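Local coordinates for regulator of G-protein signaling 16 (Mus musculus, PDB 3C7L) that speeds GTP hydrolysis by G protein alpha subunits through its RGS domain, driving them into the inactive GDP-bound form and so damping receptor signalling, at residues E20-L25 against D122-F127; N47-L52 against A82-N87; E76-E81 against E91-T96. One frame throughout, in Å; residues are numbered along the deposited sequence.

Interaction 1: residues E20-L25 against D122-F127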
loop_
_atom_site.group_PDB
_atom_site.type_symbol
_atom_site.label_atom_id
_atom_site.label_comp_id
_atom_site.label_asym_id
_atom_site.label_seq_id
_atom_site.Cartn_x
_atom_site.Cartn_y
_atom_site.Cartn_z
ATOM N N GLU A 20 -0.245 12.638 -13.503
ATOM C CA GLU A 20 -0.114 11.893 -14.753
ATOM C C GLU A 20 -0.077 10.398 -14.438
ATOM O O GLU A 20 -0.487 9.571 -15.253
ATOM C CB GLU A 20 1.177 12.254 -15.491
ATOM C CG GLU A 20 1.244 13.648 -16.067
ATOM C CD GLU A 20 2.516 13.853 -16.873
ATOM O OE1 GLU A 20 3.583 13.401 -16.411
ATOM O OE2 GLU A 20 2.454 14.472 -17.958
ATOM N N SER A 21 0.424 10.060 -13.252
ATOM C CA SER A 21 0.542 8.665 -12.840
ATOM C C SER A 21 0.611 8.479 -11.334
ATOM O O SER A 21 1.412 9.122 -10.661
ATOM C CB SER A 21 1.795 8.048 -13.464
ATOM O OG SER A 21 2.071 6.782 -12.891
ATOM N N PHE A 22 -0.213 7.581 -10.809
ATOM C CA PHE A 22 -0.213 7.301 -9.380
ATOM C C PHE A 22 1.170 6.767 -8.976
ATOM O O PHE A 22 1.643 6.992 -7.857
ATOM C CB PHE A 22 -1.315 6.283 -9.059
ATOM C CG PHE A 22 -1.545 6.069 -7.587
ATOM C CD1 PHE A 22 -1.462 7.131 -6.689
ATOM C CD2 PHE A 22 -1.869 4.809 -7.099
ATOM C CE1 PHE A 22 -1.697 6.939 -5.325
ATOM C CE2 PHE A 22 -2.106 4.606 -5.737
ATOM C CZ PHE A 22 -2.020 5.672 -4.849
ATOM N N ASP A 23 1.829 6.080 -9.903
ATOM C CA ASP A 23 3.155 5.537 -9.642
ATOM C C ASP A 23 4.193 6.644 -9.447
ATOM O O ASP A 23 5.129 6.489 -8.659
ATOM C CB ASP A 23 3.570 4.608 -10.784
ATOM C CG ASP A 23 2.692 3.376 -10.867
ATOM O OD1 ASP A 23 2.825 2.491 -9.997
ATOM O OD2 ASP A 23 1.853 3.298 -11.787
ATOM N N LEU A 24 4.031 7.756 -10.158
ATOM C CA LEU A 24 4.964 8.868 -10.014
ATOM C C LEU A 24 4.732 9.552 -8.668
ATOM O O LEU A 24 5.676 9.984 -8.011
ATOM C CB LEU A 24 4.800 9.874 -11.158
ATOM C CG LEU A 24 5.267 9.408 -12.540
ATOM C CD1 LEU A 24 5.211 10.578 -13.521
ATOM C CD2 LEU A 24 6.674 8.859 -12.450
ATOM N N LEU A 25 3.472 9.656 -8.256
ATOM C CA LEU A 25 3.166 10.259 -6.966
ATOM C C LEU A 25 3.820 9.435 -5.850
ATOM O O LEU A 25 4.436 9.984 -4.935
ATOM C CB LEU A 25 1.651 10.306 -6.737
ATOM C CG LEU A 25 1.176 10.764 -5.350
ATOM C CD1 LEU A 25 1.620 12.193 -5.092
ATOM C CD2 LEU A 25 -0.341 10.668 -5.269
ATOM N N ASP A 122 -10.273 6.209 -5.669
ATOM C CA ASP A 122 -11.073 6.977 -4.719
ATOM C C ASP A 122 -10.337 8.118 -4.013
ATOM O O ASP A 122 -10.552 9.296 -4.326
ATOM C CB ASP A 122 -11.671 6.043 -3.669
ATOM C CG ASP A 122 -12.379 6.795 -2.565
ATOM O OD1 ASP A 122 -13.111 7.755 -2.880
ATOM O OD2 ASP A 122 -12.210 6.426 -1.383
ATOM N N SER A 123 -9.469 7.774 -3.066
ATOM C CA SER A 123 -8.744 8.790 -2.308
ATOM C C SER A 123 -7.695 9.545 -3.109
ATOM O O SER A 123 -7.415 10.708 -2.818
ATOM C CB SER A 123 -8.107 8.166 -1.059
ATOM O OG SER A 123 -7.299 7.041 -1.372
ATOM N N TYR A 124 -7.113 8.897 -4.116
ATOM C CA TYR A 124 -6.091 9.542 -4.942
ATOM C C TYR A 124 -6.703 10.709 -5.720
ATOM O O TYR A 124 -6.197 11.828 -5.662
ATOM C CB TYR A 124 -5.448 8.504 -5.873
ATOM C CG TYR A 124 -4.647 9.040 -7.049
ATOM C CD1 TYR A 124 -3.612 9.969 -6.871
ATOM C CD2 TYR A 124 -4.889 8.562 -8.338
ATOM C CE1 TYR A 124 -2.836 10.402 -7.959
ATOM C CE2 TYR A 124 -4.125 8.983 -9.422
ATOM C CZ TYR A 124 -3.102 9.898 -9.228
ATOM O OH TYR A 124 -2.350 10.280 -10.311
ATOM N N PRO A 125 -7.799 10.466 -6.456
ATOM C CA PRO A 125 -8.415 11.566 -7.201
ATOM C C PRO A 125 -8.916 12.680 -6.282
ATOM O O PRO A 125 -8.876 13.847 -6.652
ATOM C CB PRO A 125 -9.552 10.880 -7.950
ATOM C CG PRO A 125 -8.984 9.533 -8.228
ATOM C CD PRO A 125 -8.357 9.174 -6.895
ATOM N N ARG A 126 -9.392 12.332 -5.090
ATOM C CA ARG A 126 -9.870 13.364 -4.177
ATOM C C ARG A 126 -8.696 14.168 -3.621
ATOM O O ARG A 126 -8.823 15.362 -3.337
ATOM C CB ARG A 126 -10.714 12.755 -3.041
ATOM C CG ARG A 126 -12.091 12.295 -3.522
ATOM C CD ARG A 126 -13.023 11.835 -2.410
ATOM N NE ARG A 126 -12.606 10.583 -1.783
ATOM C CZ ARG A 126 -11.906 10.502 -0.658
ATOM N NH1 ARG A 126 -11.532 11.605 -0.021
ATOM N NH2 ARG A 126 -11.597 9.314 -0.156
ATOM N N PHE A 127 -7.548 13.514 -3.483
ATOM C CA PHE A 127 -6.343 14.182 -2.991
ATOM C C PHE A 127 -5.934 15.254 -3.988
ATOM O O PHE A 127 -5.529 16.357 -3.604
ATOM C CB PHE A 127 -5.180 13.185 -2.848
ATOM C CG PHE A 127 -3.821 13.846 -2.717
ATOM C CD1 PHE A 127 -3.511 14.620 -1.601
ATOM C CD2 PHE A 127 -2.863 13.702 -3.720
ATOM C CE1 PHE A 127 -2.266 15.243 -1.482
ATOM C CE2 PHE A 127 -1.612 14.323 -3.609
ATOM C CZ PHE A 127 -1.315 15.093 -2.489
#

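Interaction 2: residues N47-L52 against A82-N87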
loop_
_atom_site.group_PDB
_atom_site.type_symbol
_atom_site.label_atom_id
_atom_site.label_comp_id
_atom_site.label_asym_id
_atom_site.label_seq_id
_atom_site.Cartn_x
_atom_site.Cartn_y
_atom_site.Cartn_z
ATOM N N ASN A 47 -3.437 1.932 3.880
ATOM C CA ASN A 47 -3.401 1.463 2.493
ATOM C C ASN A 47 -2.065 1.824 1.854
ATOM O O ASN A 47 -1.449 1.010 1.154
ATOM C CB ASN A 47 -4.541 2.080 1.672
ATOM C CG ASN A 47 -5.905 1.581 2.105
ATOM O OD1 ASN A 47 -6.043 0.441 2.560
ATOM N ND2 ASN A 47 -6.926 2.422 1.949
ATOM N N LEU A 48 -1.623 3.056 2.094
ATOM C CA LEU A 48 -0.362 3.532 1.544
ATOM C C LEU A 48 0.838 2.883 2.237
ATOM O O LEU A 48 1.822 2.542 1.588
ATOM C CB LEU A 48 -0.275 5.059 1.681
ATOM C CG LEU A 48 1.045 5.714 1.263
ATOM C CD1 LEU A 48 1.350 5.399 -0.197
ATOM C CD2 LEU A 48 0.950 7.213 1.479
ATOM N N GLU A 49 0.758 2.716 3.555
ATOM C CA GLU A 49 1.852 2.107 4.305
ATOM C C GLU A 49 2.059 0.665 3.862
ATOM O O GLU A 49 3.190 0.197 3.731
ATOM C CB GLU A 49 1.554 2.177 5.810
ATOM C CG GLU A 49 1.529 3.615 6.312
ATOM C CD GLU A 49 1.096 3.762 7.759
ATOM O OE1 GLU A 49 0.632 2.772 8.370
ATOM O OE2 GLU A 49 1.216 4.891 8.277
ATOM N N PHE A 50 0.956 -0.032 3.616
ATOM C CA PHE A 50 1.011 -1.416 3.170
ATOM C C PHE A 50 1.634 -1.509 1.779
ATOM O O PHE A 50 2.490 -2.360 1.535
ATOM C CB PHE A 50 -0.399 -2.018 3.152
ATOM C CG PHE A 50 -0.481 -3.355 2.473
ATOM C CD1 PHE A 50 0.290 -4.425 2.915
ATOM C CD2 PHE A 50 -1.328 -3.546 1.388
ATOM C CE1 PHE A 50 0.217 -5.666 2.285
ATOM C CE2 PHE A 50 -1.408 -4.773 0.755
ATOM C CZ PHE A 50 -0.634 -5.839 1.202
ATOM N N TRP A 51 1.204 -0.634 0.872
ATOM C CA TRP A 51 1.729 -0.638 -0.491
ATOM C C TRP A 51 3.243 -0.445 -0.461
ATOM O O TRP A 51 3.983 -1.201 -1.082
ATOM C CB TRP A 51 1.076 0.476 -1.320
ATOM C CG TRP A 51 1.371 0.399 -2.798
ATOM C CD1 TRP A 51 0.643 -0.257 -3.745
ATOM C CD2 TRP A 51 2.486 0.985 -3.484
ATOM N NE1 TRP A 51 1.231 -0.116 -4.982
ATOM C CE2 TRP A 51 2.365 0.640 -4.848
ATOM C CE3 TRP A 51 3.579 1.766 -3.076
ATOM C CZ2 TRP A 51 3.295 1.052 -5.812
ATOM C CZ3 TRP A 51 4.503 2.178 -4.036
ATOM C CH2 TRP A 51 4.353 1.818 -5.386
ATOM N N LEU A 52 3.703 0.561 0.270
ATOM C CA LEU A 52 5.135 0.835 0.378
ATOM C C LEU A 52 5.894 -0.332 1.021
ATOM O O LEU A 52 7.041 -0.604 0.664
ATOM C CB LEU A 52 5.373 2.104 1.198
ATOM C CG LEU A 52 4.864 3.431 0.627
ATOM C CD1 LEU A 52 4.880 4.473 1.723
ATOM C CD2 LEU A 52 5.731 3.876 -0.541
ATOM N N ALA A 82 -5.781 -7.297 12.476
ATOM C CA ALA A 82 -4.402 -6.818 12.510
ATOM C C ALA A 82 -4.444 -5.330 12.872
ATOM O O ALA A 82 -5.434 -4.650 12.604
ATOM C CB ALA A 82 -3.736 -7.013 11.145
ATOM N N PRO A 83 -3.369 -4.810 13.485
ATOM C CA PRO A 83 -3.288 -3.401 13.881
ATOM C C PRO A 83 -3.671 -2.456 12.743
ATOM O O PRO A 83 -4.474 -1.539 12.926
ATOM C CB PRO A 83 -1.823 -3.240 14.279
ATOM C CG PRO A 83 -1.448 -4.602 14.759
ATOM C CD PRO A 83 -2.089 -5.495 13.734
ATOM N N LYS A 84 -3.097 -2.691 11.566
ATOM C CA LYS A 84 -3.357 -1.843 10.405
ATOM C C LYS A 84 -4.033 -2.600 9.270
ATOM O O LYS A 84 -3.742 -2.366 8.094
ATOM C CB LYS A 84 -2.045 -1.241 9.899
ATOM C CG LYS A 84 -1.378 -0.297 10.874
ATOM C CD LYS A 84 -0.009 0.132 10.373
ATOM C CE LYS A 84 0.642 1.106 11.340
ATOM N NZ LYS A 84 2.027 1.441 10.925
ATOM N N GLU A 85 -4.948 -3.495 9.627
ATOM C CA GLU A 85 -5.660 -4.304 8.650
ATOM C C GLU A 85 -6.222 -3.485 7.491
ATOM O O GLU A 85 -6.982 -2.541 7.696
ATOM C CB GLU A 85 -6.795 -5.077 9.329
ATOM C CG GLU A 85 -7.627 -5.900 8.357
ATOM C CD GLU A 85 -8.660 -6.766 9.046
ATOM O OE1 GLU A 85 -8.992 -6.491 10.217
ATOM O OE2 GLU A 85 -9.153 -7.720 8.406
ATOM N N VAL A 86 -5.842 -3.850 6.272
ATOM C CA VAL A 86 -6.338 -3.150 5.091
ATOM C C VAL A 86 -7.683 -3.744 4.679
ATOM O O VAL A 86 -7.944 -4.922 4.918
ATOM C CB VAL A 86 -5.343 -3.251 3.907
ATOM C CG1 VAL A 86 -4.034 -2.560 4.275
ATOM C CG2 VAL A 86 -5.089 -4.708 3.554
ATOM N N ASN A 87 -8.526 -2.933 4.048
ATOM C CA ASN A 87 -9.849 -3.387 3.627
ATOM C C ASN A 87 -9.829 -4.307 2.410
ATOM O O ASN A 87 -10.028 -3.875 1.273
ATOM C CB ASN A 87 -10.758 -2.187 3.360
ATOM C CG ASN A 87 -12.162 -2.598 2.959
ATOM O OD1 ASN A 87 -12.774 -3.464 3.590
ATOM N ND2 ASN A 87 -12.687 -1.971 1.915
HETATM O O HOH W 1 -7.981 -0.252 4.017
#

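Interaction 3: residues E76-E81 against E91-T96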
loop_
_atom_site.group_PDB
_atom_site.type_symbol
_atom_site.label_atom_id
_atom_site.label_comp_id
_atom_site.label_asym_id
_atom_site.label_seq_id
_atom_site.Cartn_x
_atom_site.Cartn_y
_atom_site.Cartn_z
ATOM N N GLU A 76 0.788 -7.476 10.405
ATOM C CA GLU A 76 0.500 -6.064 10.586
ATOM C C GLU A 76 -0.617 -5.518 9.704
ATOM O O GLU A 76 -1.414 -4.699 10.158
ATOM C CB GLU A 76 1.773 -5.231 10.371
ATOM C CG GLU A 76 1.514 -3.737 10.345
ATOM C CD GLU A 76 2.754 -2.910 10.613
ATOM O OE1 GLU A 76 3.809 -3.181 10.001
ATOM O OE2 GLU A 76 2.663 -1.975 11.436
ATOM N N TYR A 77 -0.691 -5.977 8.456
ATOM C CA TYR A 77 -1.695 -5.466 7.524
ATOM C C TYR A 77 -2.756 -6.412 6.964
ATOM O O TYR A 77 -3.830 -5.955 6.571
ATOM C CB TYR A 77 -1.007 -4.825 6.312
ATOM C CG TYR A 77 0.036 -3.779 6.624
ATOM C CD1 TYR A 77 1.384 -4.113 6.692
ATOM C CD2 TYR A 77 -0.324 -2.444 6.810
ATOM C CE1 TYR A 77 2.355 -3.147 6.930
ATOM C CE2 TYR A 77 0.639 -1.464 7.053
ATOM C CZ TYR A 77 1.976 -1.825 7.107
ATOM O OH TYR A 77 2.936 -0.865 7.323
ATOM N N ILE A 78 -2.473 -7.710 6.908
ATOM C CA ILE A 78 -3.419 -8.637 6.292
ATOM C C ILE A 78 -4.385 -9.442 7.161
ATOM O O ILE A 78 -5.587 -9.461 6.884
ATOM C CB ILE A 78 -2.672 -9.640 5.376
ATOM C CG1 ILE A 78 -1.819 -8.884 4.354
ATOM C CG2 ILE A 78 -3.677 -10.538 4.648
ATOM C CD1 ILE A 78 -2.622 -8.096 3.320
ATOM N N ARG A 79 -3.881 -10.115 8.192
ATOM C CA ARG A 79 -4.756 -10.941 9.025
ATOM C C ARG A 79 -5.877 -10.186 9.726
ATOM O O ARG A 79 -5.755 -9.004 10.047
ATOM C CB ARG A 79 -3.942 -11.730 10.064
ATOM C CG ARG A 79 -3.264 -10.898 11.142
ATOM C CD ARG A 79 -2.574 -11.804 12.163
ATOM N NE ARG A 79 -1.767 -11.042 13.117
ATOM C CZ ARG A 79 -1.058 -11.584 14.106
ATOM N NH1 ARG A 79 -1.057 -12.900 14.279
ATOM N NH2 ARG A 79 -0.342 -10.812 14.915
ATOM N N SER A 80 -6.981 -10.887 9.952
ATOM C CA SER A 80 -8.127 -10.316 10.625
ATOM C C SER A 80 -7.721 -9.701 11.962
ATOM O O SER A 80 -6.965 -10.297 12.735
ATOM C CB SER A 80 -9.185 -11.398 10.855
ATOM O OG SER A 80 -10.258 -10.902 11.633
ATOM N N GLU A 81 -8.224 -8.501 12.225
ATOM C CA GLU A 81 -7.945 -7.801 13.468
ATOM C C GLU A 81 -6.508 -7.318 13.589
ATOM O O GLU A 81 -6.062 -6.968 14.674
ATOM C CB GLU A 81 -8.302 -8.695 14.665
ATOM C CG GLU A 81 -9.792 -8.991 14.776
ATOM C CD GLU A 81 -10.134 -9.897 15.951
ATOM O OE1 GLU A 81 -9.892 -11.121 15.864
ATOM O OE2 GLU A 81 -10.641 -9.383 16.966
ATOM N N GLU A 91 -11.584 -13.570 0.535
ATOM C CA GLU A 91 -10.984 -14.281 -0.584
ATOM C C GLU A 91 -9.497 -13.956 -0.686
ATOM O O GLU A 91 -8.644 -14.851 -0.723
ATOM C CB GLU A 91 -11.678 -13.872 -1.882
ATOM C CG GLU A 91 -11.299 -14.724 -3.073
ATOM C CD GLU A 91 -11.871 -16.122 -2.979
ATOM O OE1 GLU A 91 -13.115 -16.259 -3.042
ATOM O OE2 GLU A 91 -11.080 -17.084 -2.835
ATOM N N THR A 92 -9.197 -12.661 -0.724
ATOM C CA THR A 92 -7.822 -12.190 -0.841
ATOM C C THR A 92 -6.996 -12.478 0.410
ATOM O O THR A 92 -5.810 -12.786 0.308
ATOM C CB THR A 92 -7.791 -10.683 -1.149
ATOM O OG1 THR A 92 -8.623 -10.416 -2.283
ATOM C CG2 THR A 92 -6.363 -10.221 -1.454
ATOM N N ARG A 93 -7.612 -12.380 1.588
ATOM C CA ARG A 93 -6.894 -12.660 2.832
ATOM C C ARG A 93 -6.483 -14.126 2.884
ATOM O O ARG A 93 -5.376 -14.461 3.312
ATOM C CB ARG A 93 -7.761 -12.358 4.062
ATOM C CG ARG A 93 -7.806 -10.908 4.488
ATOM C CD ARG A 93 -8.073 -10.808 5.990
ATOM N NE ARG A 93 -9.334 -11.435 6.377
ATOM C CZ ARG A 93 -10.529 -10.967 6.037
ATOM N NH1 ARG A 93 -10.625 -9.867 5.305
ATOM N NH2 ARG A 93 -11.629 -11.598 6.424
ATOM N N GLU A 94 -7.390 -14.996 2.450
ATOM C CA GLU A 94 -7.156 -16.437 2.442
ATOM C C GLU A 94 -6.074 -16.788 1.421
ATOM O O GLU A 94 -5.210 -17.627 1.675
ATOM C CB GLU A 94 -8.466 -17.164 2.107
ATOM C CG GLU A 94 -8.391 -18.680 2.140
ATOM C CD GLU A 94 -7.837 -19.205 3.444
ATOM O OE1 GLU A 94 -8.287 -18.741 4.511
ATOM O OE2 GLU A 94 -6.955 -20.085 3.400
ATOM N N LEU A 95 -6.135 -16.129 0.268
ATOM C CA LEU A 95 -5.163 -16.338 -0.800
ATOM C C LEU A 95 -3.766 -15.960 -0.307
ATOM O O LEU A 95 -2.800 -16.691 -0.511
ATOM C CB LEU A 95 -5.520 -15.473 -2.015
ATOM C CG LEU A 95 -4.491 -15.508 -3.150
ATOM C CD1 LEU A 95 -4.678 -16.786 -3.925
ATOM C CD2 LEU A 95 -4.651 -14.313 -4.074
ATOM N N THR A 96 -3.672 -14.808 0.349
ATOM C CA THR A 96 -2.394 -14.332 0.856
ATOM C C THR A 96 -1.819 -15.305 1.883
ATOM O O THR A 96 -0.629 -15.596 1.868
ATOM C CB THR A 96 -2.549 -12.926 1.476
ATOM O OG1 THR A 96 -3.113 -12.041 0.498
ATOM C CG2 THR A 96 -1.201 -12.384 1.924
#

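Interaction 1: residues E20-L25 against D122-F127
Y124 lays one face of its ring against F22, with L25 CD2 coming in obliquely by CD1 and CE1 and S21 at its tip. Its CG is anti to the backbone N (chi1 164°), which sends the phenol out from helix 109-128 toward the short helix 22-25. From the base outward, CB touches F22 CE1, and CG and CD1 lie against F22 CD1, the closest carbon pair of the two rings being Y124 CD1 and F22 CD1 at 3.6 Å. Y124 CE1 meets L25 CD2 at 3.7 Å. F22 CB sits over the same face, nearest CE2, in a CH-pi contact 4.2 Å from the Y124 ring centroid. The two rings are inclined at 38°, an oblique pair with centroids 4.6 Å apart. At the tip, Y124 OH lies 3.6 Å from S21 C; it is hydrogen-bonded to the carbonyl of W18, while F22 N is badly angled for a bond to it. Farther along, L25 CD1 reaches F127 CE2 at 4.1 Å. A leucine in place of Y124 would probably leave the W18 carbonyl without its hydroxyl partner and open a gap beside F22. S21, at the N-cap of helix 22-25, accepts a weak bond from D23 N through its OG. This is aromatic and aliphatic packing of the all-helical RGS fold, in which the N-terminal helical segment closes onto the long helix 109-128.

Interaction 2: residues N47-L52 against A82-N87
F50 lays its CB and the near side of its ring against V86, with F50 CB 3.8 Å from V86 CG1. The two side chains cross at about a right angle, and the same methyl also meets CG and CD2 of the phenylalanine. V86 CG1 is anti to its own carbonyl carbon (chi1 -63°), a torsion that directs this branch at the helix. One turn back, N47 brings its amide oxygen to the valine: OD1 is 4.0 Å from V86 CB. That oxygen also accepts from a water at 2.5 Å from N47 OD1, and the water in turn accepts from the backbone at 2.7 Å from N87 N. The loop amide is thereby tied to the helix through one solvent molecule rather than directly. At the other end of the contact, the extended chain of K84 runs across E49 and sets its CD, CE and NZ all beside one carboxylate oxygen. The salt bridge from K84 NZ to E49 OE1, at 3.2 Å, is weak as a hydrogen bond. The other oxygen, E49 OE2, is hydrogen-bonded to NE2 of H36, so the carboxylate spans two partners. The loop approaches through a type I beta turn, A82 to E85, closed by E85 N to A82 O at 3.2 Å. Helix 45-57 thus receives the loop that joins helix 63-78 to helix 90-101; F50 also packs on I73 and I78 of helix 63-78, and both N47 and F50 touch T115 of helix 109-128.

Interaction 3: residues E76-E81 against E91-T96
I78 meets R93 and T96, one turn apart on helix 90-101, with no hydrogen bond between the two segments. Its CG2 methyl lies 4.1 Å from T96 CG2, the two side chains crossing at about a right angle. The same methyl is 4.1 Å from R93 CG, so the branch sits against both residues. Beside this apolar patch, the carbonyl oxygen of I78 is close to the arginine's methylenes: I78 O to R93 CD is 3.0 Å, a tight approach of carbon to oxygen. R93 leaves the helix with CG anti to its carbonyl carbon and brings CD alongside S80, 4.1 Å from S80 N. Beyond CD the chain bends at chi3 (-59°) and the guanidinium turns away from S80; R93 also touches E85. S80 N and I78 O both lie oblique to the guanidinium group. In the next shell, T96 is held by its own helix. T96 OG1 donates to T92 O at 2.8 Å, a bond that holds the side-chain rotation and leaves CG2 facing I78; the backbone T96 N reaches the same oxygen from the opposite face of its carbonyl plane. T92 N is bonded to D89 OD1 at the start of the helix. The contact thus joins the C-terminal end of helix 63-78 to helix 90-101, with I78 also packing on F50 of helix 45-57 and A111 of helix 109-128.

All three contacts lie within the RGS domain, the part of the protein that stimulates GTP hydrolysis. Interaction 1 closes the longest loop, joining the N-terminal part to helix 109-128, and interactions 2 and 3 are nested inside it. The segments of those two alternate along the chain; their centres are about 10 Å apart and they touch, with V86 N 2.9 Å from Y77 O in a probable hydrogen bond. The connection from helix 63-78 to helix 90-101 supplies both, fastening loop and helix 90-101 to helices 45-57 and 63-78. Interaction 1 is centred about 17 Å from interaction 2 and 25 Å from interaction 3, yet residues of both also touch its helix 109-128.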